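Local coordinates for uncharacterized protein (Haemophilus ducreyi, PDB 6UN9) that probably takes part in cell division, cell envelope biogenesis and the maintenance of cell shape, forming a tetrameric helical coiled coil, at residues 18-21 and 22-26; 32-35 and 36-40; 43-46 and 47-51; 61-64 and 65-69. The protein carries 2 engineered substitutions. One frame throughout, in Å; residues are numbered along the deposited sequence.

Contact 1. Residues 18-21 and 22-26; sequences QIQL and KSELA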
ATOM      1  N   GLN A  18       5.865  53.096  -1.073  1.00 96.59           N
ATOM      2  CA  GLN A  18       6.934  52.453  -0.327  1.00 89.17           C
ATOM      3  C   GLN A  18       6.387  51.609   0.840  1.00 89.76           C
ATOM      4  O   GLN A  18       6.617  50.395   0.884  1.00 91.58           O
ATOM      5  CB  GLN A  18       7.950  53.507   0.122  1.00 93.01           C
ATOM      6  CG  GLN A  18       9.095  52.990   0.973  1.00103.13           C
ATOM      7  CD  GLN A  18       8.789  53.080   2.468  1.00126.48           C
ATOM      8  OE1 GLN A  18       8.755  54.174   3.042  1.00137.53           O
ATOM      9  NE2 GLN A  18       8.555  51.928   3.101  1.00111.63           N
ATOM     10  N   ILE A  19       5.630  52.199   1.773  1.00 74.72           N
ATOM     11  CA  ILE A  19       5.160  51.423   2.925  1.00 81.32           C
ATOM     12  C   ILE A  19       4.367  50.181   2.525  1.00 93.09           C
ATOM     13  O   ILE A  19       4.066  49.344   3.386  1.00 95.09           O
ATOM     14  CB  ILE A  19       4.302  52.247   3.930  1.00 74.43           C
ATOM     15  CG1 ILE A  19       3.111  52.941   3.253  1.00108.67           C
ATOM     16  CG2 ILE A  19       5.164  53.237   4.744  1.00 74.71           C
ATOM     17  CD1 ILE A  19       1.861  52.094   3.109  1.00 99.58           C
ATOM     18  N   GLN A  20       4.002  50.046   1.251  1.00 73.69           N
ATOM     19  CA  GLN A  20       3.237  48.885   0.830  1.00 73.41           C
ATOM     20  C   GLN A  20       4.155  47.762   0.351  1.00 99.49           C
ATOM     21  O   GLN A  20       4.020  46.608   0.780  1.00 90.28           O
ATOM     22  CB  GLN A  20       2.252  49.281  -0.263  1.00 73.94           C
ATOM     23  CG  GLN A  20       1.281  48.194  -0.603  1.00 99.50           C
ATOM     24  CD  GLN A  20       0.155  48.690  -1.458  1.00111.40           C
ATOM     25  OE1 GLN A  20       0.378  49.312  -2.501  1.00113.55           O
ATOM     26  NE2 GLN A  20      -1.073  48.438  -1.017  1.00117.51           N
ATOM     27  N   LEU A  21       5.086  48.093  -0.545  1.00 95.01           N
ATOM     28  CA  LEU A  21       6.229  47.227  -0.787  1.00 72.70           C
ATOM     29  C   LEU A  21       6.785  46.694   0.522  1.00 72.34           C
ATOM     30  O   LEU A  21       7.028  45.491   0.657  1.00111.95           O
ATOM     31  CB  LEU A  21       7.325  47.980  -1.549  1.00 73.10           C
ATOM     32  CG  LEU A  21       7.018  48.493  -2.949  1.00 73.64           C
ATOM     33  CD1 LEU A  21       8.300  48.978  -3.615  1.00106.88           C
ATOM     34  CD2 LEU A  21       6.330  47.438  -3.790  1.00 73.54           C
ATOM     35  N   LYS A  22       6.972  47.566   1.516  1.00 72.53           N
ATOM     36  CA  LYS A  22       7.440  47.069   2.804  1.00 72.35           C
ATOM     37  C   LYS A  22       6.497  46.025   3.378  1.00 76.31           C
ATOM     38  O   LYS A  22       6.955  45.097   4.054  1.00 72.93           O
ATOM     39  CB  LYS A  22       7.632  48.201   3.804  1.00 72.72           C
ATOM     40  CG  LYS A  22       9.039  48.781   3.751  1.00 90.01           C
ATOM     41  CD  LYS A  22       9.707  48.923   5.121  1.00 91.49           C
ATOM     42  CE  LYS A  22      11.141  49.453   4.948  1.00 99.24           C
ATOM     43  NZ  LYS A  22      11.842  49.813   6.218  1.00106.94           N
ATOM     44  N   SER A  23       5.193  46.129   3.098  1.00 72.11           N
ATOM     45  CA  SER A  23       4.272  45.159   3.674  1.00 81.13           C
ATOM     46  C   SER A  23       4.207  43.896   2.819  1.00 85.38           C
ATOM     47  O   SER A  23       4.236  42.781   3.353  1.00 81.57           O
ATOM     48  CB  SER A  23       2.880  45.769   3.885  1.00 72.29           C
ATOM     49  OG  SER A  23       2.139  45.851   2.683  1.00 72.41           O
ATOM     50  N   GLU A  24       4.164  44.037   1.500  1.00 71.52           N
ATOM     51  CA  GLU A  24       4.063  42.832   0.700  1.00 71.20           C
ATOM     52  C   GLU A  24       5.397  42.102   0.536  1.00 81.76           C
ATOM     53  O   GLU A  24       5.393  40.931   0.122  1.00 75.85           O
ATOM     54  CB  GLU A  24       3.436  43.154  -0.659  1.00 72.56           C
ATOM     55  CG  GLU A  24       4.144  44.148  -1.509  1.00 77.20           C
ATOM     56  CD  GLU A  24       3.225  44.689  -2.593  1.00105.12           C
ATOM     57  OE1 GLU A  24       2.183  44.043  -2.853  1.00 97.62           O
ATOM     58  OE2 GLU A  24       3.529  45.760  -3.170  1.00123.88           O
ATOM     59  N   LEU A  25       6.526  42.725   0.886  1.00 78.06           N
ATOM     60  CA  LEU A  25       7.750  41.934   1.001  1.00 71.06           C
ATOM     61  C   LEU A  25       7.778  41.139   2.298  1.00 70.85           C
ATOM     62  O   LEU A  25       8.282  40.016   2.328  1.00 70.70           O
ATOM     63  CB  LEU A  25       8.991  42.812   0.926  1.00 71.46           C
ATOM     64  CG  LEU A  25      10.229  41.946   0.677  1.00 81.76           C
ATOM     65  CD1 LEU A  25      10.113  41.214  -0.650  1.00 71.52           C
ATOM     66  CD2 LEU A  25      11.517  42.746   0.737  1.00 72.06           C
ATOM     67  N   ALA A  26       7.268  41.714   3.386  1.00 70.96           N
ATOM     68  CA  ALA A  26       7.150  40.967   4.630  1.00 70.91           C
ATOM     69  C   ALA A  26       6.084  39.883   4.512  1.00 81.91           C
ATOM     70  O   ALA A  26       6.277  38.757   4.986  1.00 70.41           O
ATOM     71  CB  ALA A  26       6.835  41.918   5.778  1.00 71.28           C
TER
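Glu24 lies back along the helix over Gln20 and Leu21, one turn earlier in the chain. Its CB starts near the carbonyl of Gln20. CG, turned between the backbone N and the carbonyl carbon (chi1 59°), then comes to 3.4 Å from Gln20 O. CD passes above the same oxygen, and the extended chain delivers the carboxylate to Leu21, where OE2 reaches the methyl CD2 at 3.3 Å. That is van der Waals contact with a leucine tip. Leu21 faces the second subunit and packs there on its own counterpart, with Gln18 meeting Gln18 of that chain one turn before. Spacings of three and four residues between Gln18, Leu21 and Leu25, all touching that subunit, fit the predicted coiled coil. Gln20 O, beneath the glutamate, is gripped twice: Glu24 N donates to it at 2.7 Å, and Ser23 OG at 2.8 Å, the hydroxyl coming in the carbonyl plane on a lone pair. On another side of the helix, Gln18 and Lys22 run side by side in the same direction. The amide NE2 of Gln18 rests 3.2 Å from CG of Lys22, while Lys22 N bonds to Gln18 O at 2.9 Å.

Contact 2. Residues 32-35 and 36-40; sequences MEEQ and KQQLE. Engineered in segment 32-35: Met32 (natural residue Ile).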
HETATM    1  N   MSE A  32       6.312  32.498   2.635  1.00 78.56           N
HETATM    2  CA  MSE A  32       7.309  31.536   2.171  1.00 69.12           C
HETATM    3  C   MSE A  32       7.860  30.611   3.225  1.00 80.09           C
HETATM    4  O   MSE A  32       8.335  29.522   2.895  1.00 78.70           O
HETATM    5  CB  MSE A  32       8.499  32.242   1.555  1.00 69.52           C
HETATM    6  CG  MSE A  32       8.275  32.736   0.153  1.00 92.51           C
HETATM    7 SE   MSE A  32       9.966  33.201  -0.684  1.00115.52          SE
HETATM    8  CE  MSE A  32      10.802  34.271   0.727  1.00108.44           C
ATOM      9  N   GLU A  33       7.861  31.113   4.465  1.00 69.52           N
ATOM     10  CA  GLU A  33       8.355  30.393   5.668  1.00 87.26           C
ATOM     11  C   GLU A  33       7.210  29.535   6.195  1.00 90.90           C
ATOM     12  O   GLU A  33       7.484  28.477   6.769  1.00 80.47           O
ATOM     13  CB  GLU A  33       8.850  31.362   6.735  1.00 79.26           C
ATOM     14  CG  GLU A  33       9.661  30.671   7.808  1.00 87.51           C
ATOM     15  CD  GLU A  33      10.576  31.588   8.594  1.00121.23           C
ATOM     16  OE1 GLU A  33      11.060  31.159   9.660  1.00132.12           O
ATOM     17  OE2 GLU A  33      10.802  32.725   8.138  1.00116.18           O
ATOM     18  N   GLU A  34       5.986  30.046   6.106  1.00 80.73           N
ATOM     19  CA  GLU A  34       4.842  29.187   6.378  1.00 69.04           C
ATOM     20  C   GLU A  34       4.873  27.976   5.454  1.00 79.63           C
ATOM     21  O   GLU A  34       4.907  26.828   5.908  1.00 80.71           O
ATOM     22  CB  GLU A  34       3.539  29.952   6.182  1.00 68.88           C
ATOM     23  CG  GLU A  34       2.392  29.522   7.112  1.00 85.27           C
ATOM     24  CD  GLU A  34       1.021  30.030   6.639  1.00102.07           C
ATOM     25  OE1 GLU A  34       0.523  29.548   5.582  1.00 88.19           O
ATOM     26  OE2 GLU A  34       0.450  30.925   7.318  1.00117.26           O
ATOM     27  N   GLN A  35       4.878  28.231   4.148  1.00 78.41           N
ATOM     28  CA  GLN A  35       5.002  27.201   3.125  1.00 75.38           C
ATOM     29  C   GLN A  35       6.187  26.263   3.363  1.00 75.69           C
ATOM     30  O   GLN A  35       6.168  25.128   2.872  1.00 84.82           O
ATOM     31  CB  GLN A  35       5.124  27.888   1.750  1.00 75.01           C
ATOM     32  CG  GLN A  35       4.896  26.992   0.546  1.00 97.04           C
ATOM     33  CD  GLN A  35       3.426  26.830   0.196  1.00108.53           C
ATOM     34  OE1 GLN A  35       2.991  25.768  -0.254  1.00120.47           O
ATOM     35  NE2 GLN A  35       2.656  27.889   0.395  1.00 96.84           N
ATOM     36  N   LYS A  36       7.217  26.706   4.092  1.00 69.53           N
ATOM     37  CA  LYS A  36       8.399  25.876   4.290  1.00 69.37           C
ATOM     38  C   LYS A  36       8.211  24.912   5.449  1.00 84.09           C
ATOM     39  O   LYS A  36       8.605  23.747   5.355  1.00 96.18           O
ATOM     40  CB  LYS A  36       9.622  26.754   4.523  1.00 78.28           C
ATOM     41  CG  LYS A  36      10.890  26.042   4.958  1.00 70.69           C
ATOM     42  CD  LYS A  36      12.114  26.900   4.584  1.00 78.69           C
ATOM     43  CE  LYS A  36      13.343  26.595   5.441  1.00 80.66           C
ATOM     44  NZ  LYS A  36      13.044  26.747   6.903  1.00 74.53           N
ATOM     45  N   GLN A  37       7.612  25.362   6.542  1.00 88.93           N
ATOM     46  CA  GLN A  37       7.380  24.480   7.670  1.00 88.27           C
ATOM     47  C   GLN A  37       6.040  23.747   7.576  1.00 95.34           C
ATOM     48  O   GLN A  37       5.629  23.107   8.552  1.00 91.56           O
ATOM     49  CB  GLN A  37       7.501  25.250   8.991  1.00 80.75           C
ATOM     50  CG  GLN A  37       6.289  26.061   9.406  1.00 91.28           C
ATOM     51  CD  GLN A  37       6.466  26.671  10.788  1.00109.23           C
ATOM     52  OE1 GLN A  37       7.552  27.148  11.134  1.00118.53           O
ATOM     53  NE2 GLN A  37       5.404  26.654  11.587  1.00104.00           N
ATOM     54  N   GLN A  38       5.350  23.818   6.433  1.00 74.27           N
ATOM     55  CA  GLN A  38       4.279  22.877   6.164  1.00 68.38           C
ATOM     56  C   GLN A  38       4.607  21.971   4.992  1.00 80.26           C
ATOM     57  O   GLN A  38       3.783  21.122   4.632  1.00 83.85           O
ATOM     58  CB  GLN A  38       2.932  23.586   5.957  1.00 68.06           C
ATOM     59  CG  GLN A  38       2.819  24.548   4.798  1.00 98.49           C
ATOM     60  CD  GLN A  38       1.596  25.494   4.926  1.00102.42           C
ATOM     61  OE1 GLN A  38       0.834  25.443   5.913  1.00 90.64           O
ATOM     62  NE2 GLN A  38       1.424  26.374   3.927  1.00 86.69           N
ATOM     63  N   LEU A  39       5.791  22.129   4.397  1.00 81.59           N
ATOM     64  CA  LEU A  39       6.406  21.045   3.639  1.00 76.66           C
ATOM     65  C   LEU A  39       7.131  20.094   4.583  1.00 78.08           C
ATOM     66  O   LEU A  39       6.963  18.873   4.504  1.00 83.52           O
ATOM     67  CB  LEU A  39       7.376  21.603   2.595  1.00 68.60           C
ATOM     68  CG  LEU A  39       6.937  21.636   1.138  1.00 72.35           C
ATOM     69  CD1 LEU A  39       8.167  21.802   0.292  1.00 68.77           C
ATOM     70  CD2 LEU A  39       6.159  20.374   0.701  1.00 73.35           C
ATOM     71  N   GLU A  40       7.934  20.650   5.498  1.00 81.41           N
ATOM     72  CA  GLU A  40       8.583  19.840   6.519  1.00 89.83           C
ATOM     73  C   GLU A  40       7.572  19.016   7.298  1.00 85.65           C
ATOM     74  O   GLU A  40       7.902  17.924   7.763  1.00 80.91           O
ATOM     75  CB  GLU A  40       9.406  20.729   7.463  1.00 99.02           C
ATOM     76  CG  GLU A  40      10.857  20.936   6.988  1.00126.33           C
ATOM     77  CD  GLU A  40      11.615  22.055   7.710  1.00137.47           C
ATOM     78  OE1 GLU A  40      12.734  22.397   7.248  1.00132.51           O
ATOM     79  OE2 GLU A  40      11.100  22.588   8.721  1.00136.32           O
TER
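Two torsions fold Gln38 back toward Glu34 and Gln35: CG is wedged between the backbone N and the carbonyl carbon (chi1 62°), and the chain beyond it is extended (chi2 -163°). The aliphatic part therefore runs over the peptide of Glu34, with Gln38 CG 3.3 Å from Glu34 O and CD close behind. At the tip, NE2 stands 3.8 Å from CA of Gln35 and 3.7 Å from OE1 of Glu34, whose chain is also extended beyond CG. The two flat groups are turned 62° against each other, and at this separation they are neighbours without a hydrogen bond. A few residues round the helix, Glu33 and Lys36 carry opposite charges, but Glu33 OE1 and Lys36 NZ are 5.6 Å apart and form no salt bridge; at most they attract over a distance. The backbone beneath loses regularity here. Gln37 N still donates to Glu33 O at 3.1 Å, whereas the next two links, Gln38 N to Glu34 O and Leu39 N to Gln35 O, are weak. Leu39 turns to the other chains, packing on Leu39 of the second subunit, Leu72 of the third and Leu71 of the fourth. The engineered selenomethionine Met32 likewise meets Met32 of the second subunit. Like pairs at both positions point to two chains side by side in register, as in a parallel coiled coil, here at the point where helix 16-37 gives way to the short link before helix 42-69.

Contact 3. Residues 43-46 and 47-51; sequences FEQS and ANLLE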
ATOM      1  N   PHE A  43       6.314  15.953   4.474  1.00 68.68           N
ATOM      2  CA  PHE A  43       7.249  14.855   4.315  1.00 69.19           C
ATOM      3  C   PHE A  43       7.585  14.160   5.623  1.00 74.90           C
ATOM      4  O   PHE A  43       8.208  13.097   5.595  1.00 89.40           O
ATOM      5  CB  PHE A  43       8.541  15.339   3.655  1.00 69.70           C
ATOM      6  CG  PHE A  43       8.369  15.695   2.224  1.00 69.29           C
ATOM      7  CD1 PHE A  43       8.122  14.719   1.290  1.00 69.10           C
ATOM      8  CD2 PHE A  43       8.416  17.016   1.813  1.00103.92           C
ATOM      9  CE1 PHE A  43       7.936  15.030  -0.026  1.00 68.87           C
ATOM     10  CE2 PHE A  43       8.236  17.348   0.484  1.00102.56           C
ATOM     11  CZ  PHE A  43       7.991  16.348  -0.437  1.00104.80           C
ATOM     12  N   GLU A  44       7.201  14.711   6.764  1.00 69.99           N
ATOM     13  CA  GLU A  44       7.436  13.928   7.963  1.00 70.72           C
ATOM     14  C   GLU A  44       6.233  13.063   8.289  1.00 78.83           C
ATOM     15  O   GLU A  44       6.394  11.907   8.675  1.00 79.95           O
ATOM     16  CB  GLU A  44       7.788  14.826   9.148  1.00 71.38           C
ATOM     17  CG  GLU A  44       8.758  14.140  10.113  1.00 98.73           C
ATOM     18  CD  GLU A  44       9.312  15.041  11.215  1.00107.62           C
ATOM     19  OE1 GLU A  44       9.153  16.286  11.146  1.00117.16           O
ATOM     20  OE2 GLU A  44       9.922  14.485  12.159  1.00102.41           O
ATOM     21  N   GLN A  45       5.027  13.596   8.125  1.00 80.77           N
ATOM     22  CA  GLN A  45       3.814  12.808   8.273  1.00 77.47           C
ATOM     23  C   GLN A  45       3.554  11.923   7.061  1.00 80.04           C
ATOM     24  O   GLN A  45       2.637  11.092   7.101  1.00 90.63           O
ATOM     25  CB  GLN A  45       2.622  13.743   8.542  1.00 99.52           C
ATOM     26  CG  GLN A  45       1.290  13.062   8.892  1.00118.58           C
ATOM     27  CD  GLN A  45       1.391  12.077  10.050  1.00112.79           C
ATOM     28  OE1 GLN A  45       2.130  12.296  11.009  1.00127.28           O
ATOM     29  NE2 GLN A  45       0.642  10.991   9.963  1.00 96.89           N
ATOM     30  N   SER A  46       4.339  12.067   5.994  1.00 68.56           N
ATOM     31  CA  SER A  46       4.259  11.135   4.878  1.00 83.81           C
ATOM     32  C   SER A  46       5.196   9.951   5.083  1.00 88.43           C
ATOM     33  O   SER A  46       4.793   8.799   4.904  1.00 78.51           O
ATOM     34  CB  SER A  46       4.579  11.844   3.562  1.00 67.93           C
ATOM     35  OG  SER A  46       3.386  12.213   2.902  1.00 67.25           O
ATOM     36  N   ALA A  47       6.443  10.235   5.471  1.00 91.39           N
ATOM     37  CA  ALA A  47       7.390   9.188   5.836  1.00 87.06           C
ATOM     38  C   ALA A  47       6.832   8.276   6.924  1.00 82.26           C
ATOM     39  O   ALA A  47       7.224   7.108   7.019  1.00 71.23           O
ATOM     40  CB  ALA A  47       8.707   9.816   6.300  1.00 71.41           C
ATOM     41  N   ASN A  48       5.930   8.787   7.756  1.00 70.50           N
ATOM     42  CA  ASN A  48       5.320   7.955   8.777  1.00 83.00           C
ATOM     43  C   ASN A  48       4.285   7.015   8.181  1.00 94.55           C
ATOM     44  O   ASN A  48       4.357   5.798   8.372  1.00106.34           O
ATOM     45  CB  ASN A  48       4.698   8.835   9.856  1.00 75.71           C
ATOM     46  CG  ASN A  48       5.707   9.265  10.878  1.00 92.66           C
ATOM     47  OD1 ASN A  48       5.419  10.076  11.759  1.00114.75           O
ATOM     48  ND2 ASN A  48       6.918   8.723  10.766  1.00 91.29           N
ATOM     49  N   LEU A  49       3.327   7.561   7.444  1.00 78.26           N
ATOM     50  CA  LEU A  49       2.279   6.719   6.902  1.00 81.23           C
ATOM     51  C   LEU A  49       2.819   5.739   5.870  1.00 78.55           C
ATOM     52  O   LEU A  49       2.200   4.698   5.632  1.00 82.59           O
ATOM     53  CB  LEU A  49       1.191   7.587   6.291  1.00 86.79           C
ATOM     54  CG  LEU A  49       0.492   8.571   7.206  1.00 67.92           C
ATOM     55  CD1 LEU A  49      -0.845   8.884   6.593  1.00 67.27           C
ATOM     56  CD2 LEU A  49       0.339   8.016   8.603  1.00 68.61           C
ATOM     57  N   LEU A  50       3.954   6.059   5.240  1.00 68.78           N
ATOM     58  CA  LEU A  50       4.507   5.185   4.212  1.00 68.84           C
ATOM     59  C   LEU A  50       5.216   3.985   4.819  1.00 82.23           C
ATOM     60  O   LEU A  50       5.189   2.894   4.243  1.00 80.29           O
ATOM     61  CB  LEU A  50       5.481   5.946   3.313  1.00 69.01           C
ATOM     62  CG  LEU A  50       4.849   6.703   2.157  1.00 81.27           C
ATOM     63  CD1 LEU A  50       5.892   7.563   1.426  1.00 87.46           C
ATOM     64  CD2 LEU A  50       4.192   5.731   1.224  1.00 67.87           C
ATOM     65  N   GLU A  51       5.877   4.171   5.961  1.00 75.75           N
ATOM     66  CA  GLU A  51       6.502   3.036   6.619  1.00 88.28           C
ATOM     67  C   GLU A  51       5.447   2.112   7.213  1.00 94.07           C
ATOM     68  O   GLU A  51       5.553   0.886   7.088  1.00 98.11           O
ATOM     69  CB  GLU A  51       7.484   3.509   7.687  1.00 93.50           C
ATOM     70  CG  GLU A  51       8.565   2.481   7.975  1.00107.05           C
ATOM     71  CD  GLU A  51       9.471   2.873   9.122  1.00118.11           C
ATOM     72  OE1 GLU A  51      10.531   2.221   9.277  1.00123.19           O
ATOM     73  OE2 GLU A  51       9.124   3.821   9.867  1.00116.37           O
TER
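This is a local contact, one helical turn of Gln45 and Ser46 against Leu49 and Leu50, near the middle of the chain and at the start of helix 42-69. Gln45 reaches forward along the helix because its chain bends beyond CG (chi2 53°), which lays the amide beside the leucine: NE2 is 3.3 Å from CD2 of Leu49, and Leu49 CG also sits against Gln45 O at 3.3 Å. Asn48 crosses the glutamine at about a right angle, the two amide planes 82° apart, with Gln45 OE1 and Asn48 OD1 4.0 Å apart. Leu50 N bonds to Ser46 O at 2.9 Å, and the link from Asn48 N to Glu44 O is longer, 3.3 Å. Phe43, Ser46 and Leu50 meet Ser68, Phe64 and Tyr57 of the third subunit in turn, so the numbering falls on one helix as it rises on the other, and the two run antiparallel; the pairs with the fourth subunit follow the same order. Backbone bonds thus hold the turn while its side chains meet by van der Waals contact, and Gln45 brings a polar amide to the border of a largely apolar interface, where it also packs on His63 of the fourth subunit.

Contact 4. Residues 61-64 and 65-69; sequences YTHF and AQNSE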
ATOM      1  N   TYR A  61       3.121 -10.105   3.361  1.00 91.70           N
ATOM      2  CA  TYR A  61       4.028 -10.918   2.558  1.00 85.00           C
ATOM      3  C   TYR A  61       4.463 -12.162   3.316  1.00 92.34           C
ATOM      4  O   TYR A  61       4.441 -13.263   2.758  1.00 89.58           O
ATOM      5  CB  TYR A  61       5.263 -10.122   2.121  1.00 81.08           C
ATOM      6  CG  TYR A  61       6.333 -10.998   1.482  1.00 77.03           C
ATOM      7  CD1 TYR A  61       6.310 -11.269   0.123  1.00 73.26           C
ATOM      8  CD2 TYR A  61       7.362 -11.557   2.245  1.00 82.99           C
ATOM      9  CE1 TYR A  61       7.276 -12.064  -0.457  1.00 87.75           C
ATOM     10  CE2 TYR A  61       8.327 -12.356   1.673  1.00 79.87           C
ATOM     11  CZ  TYR A  61       8.282 -12.611   0.322  1.00 85.75           C
ATOM     12  OH  TYR A  61       9.247 -13.418  -0.265  1.00 83.44           O
ATOM     13  N   THR A  62       4.897 -12.016   4.572  1.00 73.72           N
ATOM     14  CA  THR A  62       5.398 -13.204   5.244  1.00 85.80           C
ATOM     15  C   THR A  62       4.282 -14.088   5.785  1.00 87.96           C
ATOM     16  O   THR A  62       4.523 -15.275   6.008  1.00 87.71           O
ATOM     17  CB  THR A  62       6.382 -12.852   6.361  1.00 76.23           C
ATOM     18  OG1 THR A  62       5.674 -12.541   7.570  1.00 78.87           O
ATOM     19  CG2 THR A  62       7.272 -11.707   5.920  1.00 76.37           C
ATOM     20  N   HIS A  63       3.063 -13.564   5.961  1.00 81.25           N
ATOM     21  CA  HIS A  63       1.933 -14.465   6.153  1.00 73.03           C
ATOM     22  C   HIS A  63       1.681 -15.322   4.926  1.00 72.52           C
ATOM     23  O   HIS A  63       0.986 -16.336   5.020  1.00 81.12           O
ATOM     24  CB  HIS A  63       0.655 -13.707   6.483  1.00 92.16           C
ATOM     25  CG  HIS A  63      -0.553 -14.593   6.587  1.00 91.61           C
ATOM     26  ND1 HIS A  63      -1.185 -15.123   5.481  1.00 76.21           N
ATOM     27  CD2 HIS A  63      -1.238 -15.046   7.665  1.00 71.99           C
ATOM     28  CE1 HIS A  63      -2.217 -15.844   5.869  1.00 70.64           C
ATOM     29  NE2 HIS A  63      -2.275 -15.807   7.188  1.00 71.35           N
ATOM     30  N   PHE A  64       2.199 -14.920   3.776  1.00 79.90           N
ATOM     31  CA  PHE A  64       2.153 -15.753   2.589  1.00 76.29           C
ATOM     32  C   PHE A  64       3.415 -16.586   2.431  1.00 77.70           C
ATOM     33  O   PHE A  64       3.358 -17.706   1.902  1.00 78.26           O
ATOM     34  CB  PHE A  64       1.905 -14.872   1.353  1.00 71.16           C
ATOM     35  CG  PHE A  64       0.457 -14.781   1.005  1.00 70.00           C
ATOM     36  CD1 PHE A  64      -0.020 -15.286  -0.200  1.00 69.54           C
ATOM     37  CD2 PHE A  64      -0.447 -14.271   1.933  1.00 69.54           C
ATOM     38  CE1 PHE A  64      -1.374 -15.254  -0.472  1.00 68.62           C
ATOM     39  CE2 PHE A  64      -1.789 -14.222   1.655  1.00 68.65           C
ATOM     40  CZ  PHE A  64      -2.255 -14.727   0.462  1.00 76.87           C
ATOM     41  N   ALA A  65       4.546 -16.059   2.899  1.00 84.70           N
ATOM     42  CA  ALA A  65       5.818 -16.745   2.723  1.00 97.92           C
ATOM     43  C   ALA A  65       5.802 -18.103   3.394  1.00104.17           C
ATOM     44  O   ALA A  65       6.391 -19.061   2.881  1.00101.41           O
ATOM     45  CB  ALA A  65       6.956 -15.887   3.280  1.00101.53           C
ATOM     46  N   GLN A  66       5.131 -18.206   4.545  1.00100.27           N
ATOM     47  CA  GLN A  66       5.044 -19.465   5.268  1.00 84.60           C
ATOM     48  C   GLN A  66       3.843 -20.293   4.821  1.00 89.38           C
ATOM     49  O   GLN A  66       4.025 -21.443   4.413  1.00113.11           O
ATOM     50  CB  GLN A  66       5.039 -19.216   6.785  1.00 88.02           C
ATOM     51  CG  GLN A  66       4.170 -18.066   7.278  1.00 95.47           C
ATOM     52  CD  GLN A  66       4.836 -17.239   8.399  1.00 99.17           C
ATOM     53  OE1 GLN A  66       6.036 -17.365   8.656  1.00103.79           O
ATOM     54  NE2 GLN A  66       4.049 -16.380   9.056  1.00 89.98           N
ATOM     55  N   ASN A  67       2.626 -19.730   4.833  1.00 74.94           N
ATOM     56  CA  ASN A  67       1.450 -20.491   4.389  1.00 74.05           C
ATOM     57  C   ASN A  67       1.567 -21.046   2.970  1.00 85.35           C
ATOM     58  O   ASN A  67       0.709 -21.840   2.564  1.00 86.66           O
ATOM     59  CB  ASN A  67       0.173 -19.666   4.465  1.00 72.78           C
ATOM     60  CG  ASN A  67      -0.391 -19.604   5.858  1.00 73.95           C
ATOM     61  OD1 ASN A  67      -1.611 -19.560   6.051  1.00 74.95           O
ATOM     62  ND2 ASN A  67       0.492 -19.610   6.851  1.00 74.29           N
ATOM     63  N   SER A  68       2.579 -20.666   2.199  1.00 88.35           N
ATOM     64  CA  SER A  68       2.742 -21.336   0.917  1.00 85.34           C
ATOM     65  C   SER A  68       3.712 -22.506   1.022  1.00111.52           C
ATOM     66  O   SER A  68       3.487 -23.565   0.422  1.00118.70           O
ATOM     67  CB  SER A  68       3.213 -20.350  -0.147  1.00 73.86           C
ATOM     68  OG  SER A  68       3.351 -20.989  -1.400  1.00 73.97           O
ATOM     69  N   GLU A  69       4.787 -22.342   1.782  1.00111.81           N
ATOM     70  CA  GLU A  69       5.661 -23.473   2.047  1.00115.69           C
ATOM     71  C   GLU A  69       5.117 -24.380   3.143  1.00106.26           C
ATOM     72  O   GLU A  69       5.736 -25.406   3.438  1.00 92.12           O
ATOM     73  CB  GLU A  69       7.068 -22.985   2.412  1.00121.31           C
ATOM     74  CG  GLU A  69       8.179 -23.598   1.557  1.00133.27           C
ATOM     75  CD  GLU A  69       9.046 -24.599   2.319  1.00150.84           C
ATOM     76  OE1 GLU A  69       8.508 -25.383   3.138  1.00153.94           O
ATOM     77  OE2 GLU A  69      10.278 -24.599   2.097  1.00154.46           O
TER
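The imidazole of His63 has the amide of Asn67 over one of its faces, CG of the asparagine standing above the ring with the two planes 38° apart. Asn67 OD1 is the nearest tip, 3.8 Å from His63 CE1. The histidine is placed for this by having CG anti to its own backbone N (chi1 176°), so that the ring swings toward the following turn. His42 of the fourth subunit completes the cluster: its ring meets that of His63 nearly parallel, and its ND1 makes a weak hydrogen bond with Asn67 OD1. Phe64 CD2 lies in plane at the imidazole edge, and the phenyl ring meets rings of all three other subunits: Phe64 of the second, Phe43 of the third and His42 of the fourth, consistent with a place near the middle of the tetramer. Round the helix, Tyr61 CE2 touches the methyl CB of Ala65 at 4.1 Å, an apolar contact one turn along. Tyr61 O beneath it takes two backbone donors, Ala65 N at 2.8 Å and Phe64 N at 3.0 Å. Gln66 bends back over the carbonyl of Thr62, with CD 3.1 Å from Thr62 O, yet its NE2 is badly angled for a bond there. Ser68, whose CB lies 3.3 Å from Phe64 O, directs its hydroxyl to Gln77, in the segment after the helix. The chemistry thus splits: aromatic groups join neighbouring subunits, while polar ends bond beyond this turn, Asn67 weakly to another chain, Ser68 to the returning C-terminal segment.

How the contacts relate
From the N terminus the four contacts follow in series, and none nests in or crosses another. Each closes only a turn of helix. Contact 1 and contact 2 share helix 16-37, and their centres are 21 Å apart; the centres of contact 3 and contact 4, both on the second helix, are 27 Å apart. Contacts 2 and 3 flank the break between the helices. Contacts 1 and 4 lie on opposite sides of the chain's centre, 64 Å from centre to centre; helix carries the rod along its length, and other chains pack against its flanks. The N-terminal part pairs with the second subunit, and from contact 2 onward the third and fourth join in, with turns 43-46 and 61-64 meeting between chains.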